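Long-range contacts in probable chitinase (Chromobacterium violaceum, PDB 5JH8), which probably binds and hydrolyses chitin as a family 18 glycoside hydrolase: residues Asn122-Ile127 with Leu163-Ala168; Ser256-Tyr261 with Arg268-Thr273. All blocks are in the same frame, centred on the assembly; numbering follows the deposited sequence.

Contact 1 (Asn122-Ile127 with Leu163-Ala168)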
ATOM      1  N   ASN A 122      13.458   4.082 -17.356  1.00 11.46           N
ATOM      2  CA  ASN A 122      14.086   2.805 -17.023  1.00 11.87           C
ATOM      3  C   ASN A 122      13.127   1.926 -16.245  1.00 11.20           C
ATOM      4  O   ASN A 122      12.991   0.735 -16.524  1.00 11.22           O
ATOM      5  CB  ASN A 122      15.341   3.043 -16.184  1.00 12.82           C
ATOM      6  CG  ASN A 122      16.461   3.685 -16.963  1.00 14.10           C
ATOM      7  OD1 ASN A 122      16.581   3.501 -18.178  1.00 16.21           O
ATOM      8  ND2 ASN A 122      17.314   4.430 -16.261  1.00 14.59           N
ATOM      9  N   PHE A 123      12.458   2.499 -15.246  1.00 11.02           N
ATOM     10  CA  PHE A 123      11.537   1.731 -14.417  1.00 10.55           C
ATOM     11  C   PHE A 123      10.331   1.265 -15.234  1.00  9.96           C
ATOM     12  O   PHE A 123       9.897   0.111 -15.118  1.00 10.11           O
ATOM     13  CB  PHE A 123      11.133   2.569 -13.199  1.00  9.91           C
ATOM     14  CG  PHE A 123      10.261   1.819 -12.226  1.00  9.65           C
ATOM     15  CD1 PHE A 123      10.678   0.621 -11.666  1.00 10.06           C
ATOM     16  CD2 PHE A 123       9.012   2.302 -11.886  1.00 10.24           C
ATOM     17  CE1 PHE A 123       9.850  -0.072 -10.782  1.00 10.03           C
ATOM     18  CE2 PHE A 123       8.189   1.616 -10.985  1.00  9.60           C
ATOM     19  CZ  PHE A 123       8.609   0.431 -10.442  1.00  9.38           C
ATOM     20  N   SER A 124       9.786   2.140 -16.083  1.00 10.55           N
ATOM     21  CA  SER A 124       8.684   1.734 -16.945  1.00 10.42           C
ATOM     22  C   SER A 124       9.092   0.551 -17.801  1.00 10.77           C
ATOM     23  O   SER A 124       8.312  -0.389 -17.989  1.00 11.60           O
ATOM     24  CB  SER A 124       8.281   2.892 -17.849  1.00 11.35           C
ATOM     25  OG  SER A 124       7.749   3.932 -17.065  1.00 11.93           O
ATOM     26  N   HIS A 125      10.315   0.596 -18.344  1.00 11.15           N
ATOM     27  CA  HIS A 125      10.784  -0.478 -19.206  1.00 11.65           C
ATOM     28  C   HIS A 125      10.938  -1.776 -18.428  1.00 10.81           C
ATOM     29  O   HIS A 125      10.511  -2.839 -18.891  1.00 11.11           O
ATOM     30  CB  HIS A 125      12.094  -0.084 -19.890  1.00 12.89           C
ATOM     31  CG  HIS A 125      12.597  -1.124 -20.836  1.00 16.21           C
ATOM     32  ND1 HIS A 125      13.684  -1.912 -20.544  1.00 18.43           N
ATOM     33  CD2 HIS A 125      12.134  -1.549 -22.035  1.00 18.43           C
ATOM     34  CE1 HIS A 125      13.894  -2.757 -21.537  1.00 18.22           C
ATOM     35  NE2 HIS A 125      12.970  -2.555 -22.457  1.00 18.36           N
ATOM     36  N   PHE A 126      11.510  -1.700 -17.225  1.00 10.54           N
ATOM     37  CA  PHE A 126      11.618  -2.881 -16.368  1.00 10.55           C
ATOM     38  C   PHE A 126      10.256  -3.512 -16.136  1.00  9.45           C
ATOM     39  O   PHE A 126      10.099  -4.732 -16.254  1.00  9.70           O
ATOM     40  CB  PHE A 126      12.278  -2.486 -15.048  1.00 10.79           C
ATOM     41  CG  PHE A 126      12.142  -3.514 -13.941  1.00 10.30           C
ATOM     42  CD1 PHE A 126      12.698  -4.774 -14.049  1.00 11.54           C
ATOM     43  CD2 PHE A 126      11.456  -3.206 -12.772  1.00 11.15           C
ATOM     44  CE1 PHE A 126      12.554  -5.694 -13.018  1.00 11.92           C
ATOM     45  CE2 PHE A 126      11.324  -4.121 -11.755  1.00 11.30           C
ATOM     46  CZ  PHE A 126      11.869  -5.357 -11.874  1.00 11.55           C
ATOM     47  N   ILE A 127       9.255  -2.694 -15.811  1.00  9.11           N
ATOM     48  CA  ILE A 127       7.912  -3.198 -15.553  1.00  9.15           C
ATOM     49  C   ILE A 127       7.284  -3.773 -16.821  1.00  9.21           C
ATOM     50  O   ILE A 127       6.587  -4.789 -16.763  1.00  8.91           O
ATOM     51  CB  ILE A 127       7.079  -2.083 -14.891  1.00  9.24           C
ATOM     52  CG1 ILE A 127       7.622  -1.795 -13.478  1.00  9.36           C
ATOM     53  CG2 ILE A 127       5.605  -2.439 -14.868  1.00  9.54           C
ATOM     54  CD1 ILE A 127       7.690  -2.989 -12.540  1.00  9.24           C
ATOM     55  N   LEU A 163       2.431   6.569 -14.685  1.00 10.37           N
ATOM     56  CA  LEU A 163       1.298   5.664 -14.477  1.00 10.94           C
ATOM     57  C   LEU A 163       0.783   5.104 -15.792  1.00 10.46           C
ATOM     58  O   LEU A 163       0.385   3.934 -15.865  1.00 10.31           O
ATOM     59  CB  LEU A 163       0.156   6.356 -13.739  1.00 11.18           C
ATOM     60  CG  LEU A 163       0.193   6.268 -12.212  1.00 13.86           C
ATOM     61  CD1 LEU A 163       1.391   6.944 -11.613  1.00 15.86           C
ATOM     62  CD2 LEU A 163      -1.079   6.836 -11.626  1.00 14.14           C
ATOM     63  N   ARG A 164       0.725   5.931 -16.832  1.00 10.28           N
ATOM     64  CA  ARG A 164       0.259   5.432 -18.122  1.00 11.17           C
ATOM     65  C   ARG A 164       1.078   4.224 -18.575  1.00 11.81           C
ATOM     66  O   ARG A 164       0.521   3.188 -18.967  1.00 12.17           O
ATOM     67  CB  ARG A 164       0.293   6.548 -19.164  1.00 13.40           C
ATOM     68  CG  ARG A 164      -0.462   6.239 -20.444  1.00 15.96           C
ATOM     69  CD  ARG A 164      -0.509   7.444 -21.397  1.00 18.51           C
ATOM     70  NE  ARG A 164      -1.447   8.488 -20.975  1.00 20.29           N
ATOM     71  CZ  ARG A 164      -2.741   8.509 -21.281  1.00 21.67           C
ATOM     72  NH1 ARG A 164      -3.277   7.553 -22.036  1.00 22.07           N
ATOM     73  NH2 ARG A 164      -3.504   9.493 -20.834  1.00 22.29           N
ATOM     74  N   ALA A 165       2.407   4.328 -18.505  1.00 11.28           N
ATOM     75  CA  ALA A 165       3.265   3.230 -18.950  1.00 10.57           C
ATOM     76  C   ALA A 165       3.158   2.034 -18.005  1.00 10.20           C
ATOM     77  O   ALA A 165       3.054   0.877 -18.441  1.00 11.54           O
ATOM     78  CB  ALA A 165       4.718   3.693 -19.062  1.00 12.05           C
ATOM     79  N   LEU A 166       3.189   2.292 -16.702  1.00 10.36           N
ATOM     80  CA  LEU A 166       3.169   1.203 -15.739  1.00  9.42           C
ATOM     81  C   LEU A 166       1.851   0.448 -15.815  1.00  9.33           C
ATOM     82  O   LEU A 166       1.819  -0.784 -15.743  1.00 10.02           O
ATOM     83  CB  LEU A 166       3.383   1.767 -14.330  1.00  9.55           C
ATOM     84  CG  LEU A 166       4.743   2.441 -14.055  1.00  9.48           C
ATOM     85  CD1 LEU A 166       4.768   3.188 -12.719  1.00  9.65           C
ATOM     86  CD2 LEU A 166       5.860   1.409 -14.093  1.00  9.74           C
ATOM     87  N   GLY A 167       0.755   1.194 -15.928  1.00  9.99           N
ATOM     88  CA  GLY A 167      -0.552   0.580 -15.953  1.00 10.54           C
ATOM     89  C   GLY A 167      -0.807  -0.232 -17.195  1.00 10.97           C
ATOM     90  O   GLY A 167      -1.595  -1.174 -17.160  1.00 13.46           O
ATOM     91  N   ALA A 168      -0.178   0.130 -18.313  1.00 10.89           N
ATOM     92  CA  ALA A 168      -0.336  -0.663 -19.524  1.00 11.80           C
ATOM     93  C   ALA A 168       0.353  -2.017 -19.407  1.00 11.43           C
ATOM     94  O   ALA A 168      -0.063  -2.979 -20.054  1.00 14.07           O
ATOM     95  CB  ALA A 168       0.207   0.101 -20.730  1.00 13.44           C
TER
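In L166, CG stands anti to the carbonyl carbon (chi1 -64°), and in F123, CG stands anti to the backbone N (chi1 -176°). Beyond CG, the CD2 methyl of L166 meets the phenyl ring, and the two side chains cross at about a right angle. CD2 approaches the ring obliquely, 3.9 Å from CE2 of F123, while the second methyl, CD1, lies 4.1 Å from that same ring carbon. CD2 does most of the touching: it also packs 3.7 Å from CG1 of I127, one turn further on, and 4.0 Å from CA of S124. I127 CG1 lies above one face of the F123 ring, toward its rim, so the methyl of L166 meets a surface built jointly by a ring and a branched chain.

The segments run nearly parallel, 11° between their directions and 8.9 Å between their axes at closest approach, and no hydrogen bond joins them; they adhere through van der Waals contact. They belong to two neighbouring helices on the outside of the family 18 TIM barrel. Helix 120-135 connects barrel strands 107-111 and 142-146, and helix 163-169 connects strand 142-146 with strand 172-176.

Beside the leucine the packing is made of small residues. A165 directs CB at the opposing helix, where it sits 3.6 Å from OG of S124. That hydroxyl is not left to the methyl group, because it hydrogen-bonds back to the carbonyl oxygen of R120 in its own helix. A165 N is bonded to OD1 of D162, a loop residue that the side chain of S124 also touches. L141 packs on I127, and S85 of helix 78-85 touches F123.

Contact 2 (Ser256-Tyr261 with Arg268-Thr273)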
ATOM      1  N   SER A 256     -12.243  12.187   7.200  1.00  8.20           N
ATOM      2  CA  SER A 256     -11.171  11.825   8.112  1.00  8.65           C
ATOM      3  C   SER A 256     -11.561  12.240   9.519  1.00  9.26           C
ATOM      4  O   SER A 256     -12.284  13.219   9.700  1.00 11.50           O
ATOM      5  CB  SER A 256      -9.861  12.485   7.671  1.00  8.96           C
ATOM      6  OG  SER A 256      -9.517  12.103   6.346  1.00  9.81           O
ATOM      7  N   LEU A 257     -11.054  11.509  10.502  1.00  8.46           N
ATOM      8  CA  LEU A 257     -11.340  11.750  11.902  1.00  8.42           C
ATOM      9  C   LEU A 257     -10.142  12.422  12.555  1.00  8.56           C
ATOM     10  O   LEU A 257      -9.002  11.986  12.357  1.00  8.76           O
ATOM     11  CB  LEU A 257     -11.650  10.431  12.596  1.00  9.01           C
ATOM     12  CG  LEU A 257     -12.206  10.566  14.007  1.00 10.72           C
ATOM     13  CD1 LEU A 257     -13.657  11.009  13.963  1.00 11.25           C
ATOM     14  CD2 LEU A 257     -12.053   9.245  14.752  1.00 11.17           C
ATOM     15  N   THR A 258     -10.391  13.471  13.349  1.00  9.84           N
ATOM     16  CA  THR A 258      -9.302  14.141  14.047  1.00  9.37           C
ATOM     17  C   THR A 258      -9.676  14.387  15.501  1.00  9.61           C
ATOM     18  O   THR A 258     -10.845  14.556  15.845  1.00 10.18           O
ATOM     19  CB  THR A 258      -8.884  15.435  13.331  1.00  9.57           C
ATOM     20  OG1 THR A 258      -7.702  15.974  13.937  1.00  9.49           O
ATOM     21  CG2 THR A 258      -9.961  16.482  13.361  1.00 10.57           C
ATOM     22  N   PHE A 259      -8.665  14.417  16.360  1.00  9.83           N
ATOM     23  CA  PHE A 259      -8.860  14.840  17.737  1.00 11.08           C
ATOM     24  C   PHE A 259      -7.540  15.333  18.285  1.00 11.38           C
ATOM     25  O   PHE A 259      -6.476  15.078  17.722  1.00 10.88           O
ATOM     26  CB  PHE A 259      -9.479  13.755  18.634  1.00 11.02           C
ATOM     27  CG  PHE A 259      -8.709  12.460  18.707  1.00 11.10           C
ATOM     28  CD1 PHE A 259      -8.924  11.459  17.770  1.00 11.90           C
ATOM     29  CD2 PHE A 259      -7.834  12.202  19.759  1.00 11.25           C
ATOM     30  CE1 PHE A 259      -8.256  10.268  17.851  1.00 12.25           C
ATOM     31  CE2 PHE A 259      -7.169  10.986  19.836  1.00 12.45           C
ATOM     32  CZ  PHE A 259      -7.397  10.030  18.883  1.00 12.65           C
ATOM     33  N   ASN A 260      -7.636  16.066  19.385  1.00 13.24           N
ATOM     34  CA  ASN A 260      -6.479  16.563  20.087  1.00 14.13           C
ATOM     35  C   ASN A 260      -6.541  16.113  21.532  1.00 14.39           C
ATOM     36  O   ASN A 260      -7.595  15.734  22.053  1.00 15.57           O
ATOM     37  CB  ASN A 260      -6.446  18.090  20.091  1.00 16.27           C
ATOM     38  CG  ASN A 260      -6.339  18.660  18.716  1.00 18.07           C
ATOM     39  OD1 ASN A 260      -5.245  18.794  18.159  1.00 20.35           O
ATOM     40  ND2 ASN A 260      -7.484  19.017  18.147  1.00 20.31           N
ATOM     41  N   TYR A 261      -5.386  16.195  22.182  1.00 14.07           N
ATOM     42  CA  TYR A 261      -5.335  15.941  23.608  1.00 15.06           C
ATOM     43  C   TYR A 261      -4.079  16.573  24.187  1.00 15.42           C
ATOM     44  O   TYR A 261      -3.105  16.829  23.474  1.00 15.23           O
ATOM     45  CB  TYR A 261      -5.410  14.444  23.902  1.00 15.59           C
ATOM     46  CG  TYR A 261      -4.241  13.597  23.423  1.00 14.67           C
ATOM     47  CD1 TYR A 261      -3.132  13.418  24.224  1.00 14.26           C
ATOM     48  CD2 TYR A 261      -4.266  12.944  22.195  1.00 12.88           C
ATOM     49  CE1 TYR A 261      -2.074  12.621  23.825  1.00 13.67           C
ATOM     50  CE2 TYR A 261      -3.212  12.137  21.788  1.00 12.90           C
ATOM     51  CZ  TYR A 261      -2.117  11.987  22.610  1.00 13.43           C
ATOM     52  OH  TYR A 261      -1.070  11.194  22.232  1.00 13.66           O
ATOM     53  N   ARG A 268       0.504  19.471  23.187  1.00 17.22           N
ATOM     54  CA  ARG A 268      -0.833  19.302  22.634  1.00 16.93           C
ATOM     55  C   ARG A 268      -0.720  18.466  21.371  1.00 15.17           C
ATOM     56  O   ARG A 268      -0.212  18.940  20.346  1.00 15.79           O
ATOM     57  CB  ARG A 268      -1.499  20.638  22.328  1.00 18.81           C
ATOM     58  CG  ARG A 268      -2.916  20.451  21.791  1.00 21.79           C
ATOM     59  CD  ARG A 268      -3.687  21.750  21.694  1.00 24.25           C
ATOM     60  NE  ARG A 268      -5.040  21.547  21.170  1.00 26.15           N
ATOM     61  CZ  ARG A 268      -5.405  21.749  19.906  1.00 27.76           C
ATOM     62  NH1 ARG A 268      -4.521  22.162  19.001  1.00 28.12           N
ATOM     63  NH2 ARG A 268      -6.665  21.538  19.545  1.00 28.43           N
ATOM     64  N   HIS A 269      -1.208  17.229  21.445  1.00 13.37           N
ATOM     65  CA  HIS A 269      -1.149  16.295  20.331  1.00 11.55           C
ATOM     66  C   HIS A 269      -2.314  16.495  19.378  1.00 10.57           C
ATOM     67  O   HIS A 269      -3.384  16.984  19.764  1.00 11.90           O
ATOM     68  CB  HIS A 269      -1.182  14.866  20.864  1.00 11.20           C
ATOM     69  CG  HIS A 269       0.116  14.418  21.448  1.00 11.99           C
ATOM     70  ND1 HIS A 269       0.794  13.305  20.997  1.00 12.06           N
ATOM     71  CD2 HIS A 269       0.872  14.945  22.438  1.00 13.27           C
ATOM     72  CE1 HIS A 269       1.904  13.158  21.699  1.00 13.12           C
ATOM     73  NE2 HIS A 269       1.977  14.144  22.576  1.00 13.45           N
ATOM     74  N   THR A 270      -2.093  16.094  18.127  1.00 10.05           N
ATOM     75  CA  THR A 270      -3.111  16.090  17.094  1.00 10.24           C
ATOM     76  C   THR A 270      -3.078  14.723  16.428  1.00  9.24           C
ATOM     77  O   THR A 270      -2.014  14.279  15.985  1.00  9.28           O
ATOM     78  CB  THR A 270      -2.796  17.141  16.027  1.00 11.21           C
ATOM     79  OG1 THR A 270      -2.710  18.429  16.625  1.00 14.39           O
ATOM     80  CG2 THR A 270      -3.860  17.228  15.000  1.00 11.77           C
ATOM     81  N   VAL A 271      -4.228  14.058  16.370  1.00  8.50           N
ATOM     82  CA  VAL A 271      -4.361  12.779  15.693  1.00  7.96           C
ATOM     83  C   VAL A 271      -5.237  12.966  14.471  1.00  7.68           C
ATOM     84  O   VAL A 271      -6.263  13.638  14.536  1.00  8.32           O
ATOM     85  CB  VAL A 271      -5.000  11.731  16.631  1.00  9.87           C
ATOM     86  CG1 VAL A 271      -5.291  10.416  15.891  1.00 10.66           C
ATOM     87  CG2 VAL A 271      -4.119  11.500  17.848  1.00 10.89           C
ATOM     88  N   TRP A 272      -4.840  12.352  13.367  1.00  7.05           N
ATOM     89  CA  TRP A 272      -5.693  12.173  12.197  1.00  7.36           C
ATOM     90  C   TRP A 272      -5.745  10.686  11.876  1.00  7.00           C
ATOM     91  O   TRP A 272      -4.693  10.040  11.779  1.00  7.51           O
ATOM     92  CB  TRP A 272      -5.165  12.936  10.987  1.00  8.06           C
ATOM     93  CG  TRP A 272      -5.425  14.403  11.045  1.00  8.14           C
ATOM     94  CD1 TRP A 272      -4.603  15.356  11.569  1.00  9.10           C
ATOM     95  CD2 TRP A 272      -6.577  15.096  10.551  1.00  8.57           C
ATOM     96  NE1 TRP A 272      -5.162  16.603  11.421  1.00 10.22           N
ATOM     97  CE2 TRP A 272      -6.378  16.469  10.805  1.00 10.34           C
ATOM     98  CE3 TRP A 272      -7.752  14.695   9.926  1.00  9.87           C
ATOM     99  CZ2 TRP A 272      -7.328  17.440  10.460  1.00 11.16           C
ATOM    100  CZ3 TRP A 272      -8.676  15.641   9.584  1.00 11.22           C
ATOM    101  CH2 TRP A 272      -8.464  17.001   9.840  1.00 11.45           C
ATOM    102  N   THR A 273      -6.954  10.141  11.725  1.00  7.30           N
ATOM    103  CA  THR A 273      -7.117   8.723  11.461  1.00  7.65           C
ATOM    104  C   THR A 273      -8.454   8.504  10.760  1.00  6.93           C
ATOM    105  O   THR A 273      -9.089   9.442  10.255  1.00  8.03           O
ATOM    106  CB  THR A 273      -6.933   7.904  12.745  1.00  8.21           C
ATOM    107  OG1 THR A 273      -6.839   6.526  12.388  1.00  9.07           O
ATOM    108  CG2 THR A 273      -8.056   8.154  13.731  1.00  9.48           C
TER
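Residues L257-Y261 and H269-T273 pair antiparallel, their axes 4.7 Å apart at closest approach, with L257-T273, F259-V271 and Y261-H269 as hydrogen-bonded pairs and T258-W272 and N260-T270 as non-hydrogen-bonded ones. The bond from V271 N to F259 O is 2.8 Å long and almost straight (175° at the hydrogen). V271 O is gripped twice, by F259 N and by T258 OG1 at 2.8 Å, the two donors arriving from opposite faces of its carbonyl plane.

T258 places OG1 anti to its backbone N (chi1 -172°), which carries the hydroxyl to that carbonyl while CB rests over the indole of W272, 3.5 Å from the centroid of the six-membered ring in a CH-pi contact. S256 CB meets the edge of the same ring. On the face bearing F259, V271 sets its CB over the phenyl ring, 3.8 Å from the centroid, and L240 and I241 of helix 237-244 also touch that phenylalanine. Further along, H269 CB sits over the face of Y261, 3.6 Å from its centroid (CH-pi); the two rings, centroids 4.6 Å apart and planes at 19°, are slid apart and barely overlap. D222 ties both down, OD2 bonding to Y261 OH and OD1 to H269 ND1. This beta hairpin belongs to the region between barrel strand 212-222 and helix 276-289, consistent with the alpha+beta insertion found in many family 18 chitinases.

Overall arrangement
Contacts 1 and 2 lie on opposite sides of the chain's centre, 38 Å apart between centres and about 21 Å between nearest atoms, so they do not touch. Contact 1 packs two outer barrel helices; contact 2 builds the hairpin of the probable insertion. The ligand region falls between them: the F123 side chain is about 12 Å from the bound histidine, and that of T273 about 11 Å from the bound N,N-dimethylselenomethionine. Neither contact supplies a pocket residue. The two ligand pockets share Y178 and Y297, and D111 and E113 of the histidine pocket fit the DxE end of the family 18 catalytic motif.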